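PDB 3C18: nucleotidyltransferase-like protein from Exiguobacterium sibiricum, which probably acts as a nucleotidyltransferase, pairing a nucleotidyltransferase-like domain with a helical domain that resembles substrate-binding domains and a helix-turn-helix domain. Local coordinates for residues R112-T117 against S164-G169. Residues are numbered along the deposited sequence; the frame is centred on the assembly and turned at random.
Sequences RNFPET and SVLEKG
Phe114 reaches from the loop between helices 103-110 and 116-142, just ahead of the latter, to the end of helix 146-167, touching Leu166 and Gly169 where that helix closes in a Schellman motif. The contact illustrates how one aromatic side chain can join a loop to a helix terminus: 112-117 belongs to the nucleotidyltransferase-like part, 164-169 to the YgxA-like substrate-binding part. Along the last turns of helix 146-167, Leu166 is the first residue to meet Phe114. Its CD2 methyl lies at the edge of the Phe114 ring, near the ring plane, 3.7 Å from CZ of Phe114 and only slightly farther from CE2 of the same ring. The two side chains cross at about a right angle, and both also rest on Gln122 of helix 116-142. Phe114 makes this approach with CG anti to its own backbone nitrogen (chi1 -161°), an orientation that carries the ring out to the helix end. Leu166 O accepts a hydrogen bond from Arg119 NH1, a second link to helix 116-142. The bond from Lys168 N to Val165 O begins to draw the chain back into the last turn. A second bond, from Gly169 N to Leu166 O, is 2.8 Å long and completes the closure. At Gly169 the backbone turns to positive phi (94°), a conformation in which a CB would jam against the carbonyl oxygen of Lys168. Cutting Phe114 back to an alanine would probably leave the Leu166 methyl without its aromatic neighbour and His171 without its stacking partner. The carbonyl O of that same glycine, Gly169, meets the ring edge, 3.6 Å from CD2 of Phe114.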
# COMPACT_ATOMS: atom_id res chain seq x y z
N ARG A 112 4.31 -0.21 25.21
CA ARG A 112 5.09 -1.34 25.76
C ARG A 112 4.22 -2.59 25.73
O ARG A 112 4.66 -3.67 26.03
CB ARG A 112 5.57 -1.04 27.20
CG ARG A 112 6.64 0.04 27.28
CD ARG A 112 7.05 0.35 28.72
NE ARG A 112 7.89 1.55 28.80
CZ ARG A 112 7.47 2.75 29.21
NH1 ARG A 112 6.21 2.93 29.59
NH2 ARG A 112 8.31 3.78 29.25
N ASN A 113 2.98 -2.39 25.36
CA ASN A 113 2.00 -3.47 25.28
C ASN A 113 1.54 -3.66 23.84
O ASN A 113 1.48 -2.71 23.09
CB ASN A 113 0.79 -3.12 26.16
CG ASN A 113 1.15 -2.94 27.63
OD1 ASN A 113 2.03 -3.63 28.16
ND2 ASN A 113 0.47 -2.01 28.30
N PHE A 114 1.22 -4.90 23.50
CA PHE A 114 0.70 -5.28 22.18
C PHE A 114 -0.69 -5.88 22.37
O PHE A 114 -0.85 -7.09 22.45
CB PHE A 114 1.60 -6.32 21.49
CG PHE A 114 1.41 -6.41 19.98
CD1 PHE A 114 0.34 -5.77 19.36
CD2 PHE A 114 2.27 -7.20 19.19
CE1 PHE A 114 0.16 -5.84 17.98
CE2 PHE A 114 2.09 -7.28 17.80
CZ PHE A 114 1.04 -6.59 17.20
N PRO A 115 -1.72 -5.04 22.42
CA PRO A 115 -3.06 -5.55 22.58
C PRO A 115 -3.42 -6.68 21.62
O PRO A 115 -3.11 -6.65 20.43
CB PRO A 115 -3.93 -4.33 22.34
CG PRO A 115 -3.05 -3.17 22.66
CD PRO A 115 -1.70 -3.59 22.22
N GLU A 116 -4.11 -7.65 22.19
CA GLU A 116 -4.48 -8.87 21.50
C GLU A 116 -5.31 -8.55 20.28
O GLU A 116 -5.08 -9.10 19.21
CB GLU A 116 -5.25 -9.81 22.46
CG GLU A 116 -5.33 -11.22 21.97
CD GLU A 116 -3.96 -11.85 21.75
OE1 GLU A 116 -2.96 -11.44 22.40
OE2 GLU A 116 -3.91 -12.78 20.93
N THR A 117 -6.24 -7.62 20.40
CA THR A 117 -7.13 -7.30 19.27
C THR A 117 -6.35 -6.71 18.10
O THR A 117 -6.66 -6.98 16.93
CB THR A 117 -8.23 -6.30 19.67
OG1 THR A 117 -7.63 -5.14 20.26
CG2 THR A 117 -9.20 -6.95 20.65
N SER A 164 4.56 -14.82 10.84
CA SER A 164 5.20 -15.74 11.78
C SER A 164 5.72 -15.01 13.01
O SER A 164 5.67 -15.52 14.12
CB SER A 164 6.31 -16.52 11.08
OG SER A 164 5.75 -17.21 9.97
N VAL A 165 6.17 -13.78 12.79
CA VAL A 165 6.67 -12.93 13.87
C VAL A 165 5.49 -12.49 14.75
O VAL A 165 5.54 -12.59 15.98
CB VAL A 165 7.45 -11.72 13.36
CG1 VAL A 165 7.77 -10.75 14.48
CG2 VAL A 165 8.73 -12.19 12.68
N LEU A 166 4.43 -12.01 14.12
CA LEU A 166 3.21 -11.63 14.86
C LEU A 166 2.70 -12.81 15.69
O LEU A 166 2.28 -12.67 16.82
CB LEU A 166 2.11 -11.19 13.87
CG LEU A 166 2.29 -9.79 13.25
CD1 LEU A 166 1.46 -9.66 11.94
CD2 LEU A 166 1.91 -8.68 14.24
N GLU A 167 2.79 -14.00 15.13
CA GLU A 167 2.23 -15.18 15.80
C GLU A 167 2.88 -15.38 17.14
O GLU A 167 2.29 -15.91 18.04
CB GLU A 167 2.39 -16.46 14.97
CG GLU A 167 1.42 -16.60 13.84
CD GLU A 167 1.64 -17.86 13.03
OE1 GLU A 167 2.82 -18.21 12.79
OE2 GLU A 167 0.64 -18.47 12.57
N LYS A 168 4.13 -14.95 17.25
CA LYS A 168 4.94 -15.21 18.45
C LYS A 168 4.82 -14.02 19.37
O LYS A 168 5.46 -13.95 20.40
CB LYS A 168 6.41 -15.45 18.08
CG LYS A 168 6.66 -16.77 17.36
CD LYS A 168 6.41 -17.98 18.25
CE LYS A 168 7.63 -18.32 19.14
NZ LYS A 168 8.79 -19.06 18.47
N GLY A 169 4.02 -13.05 18.95
CA GLY A 169 3.64 -11.92 19.79
C GLY A 169 4.47 -10.68 19.68
O GLY A 169 4.37 -9.77 20.51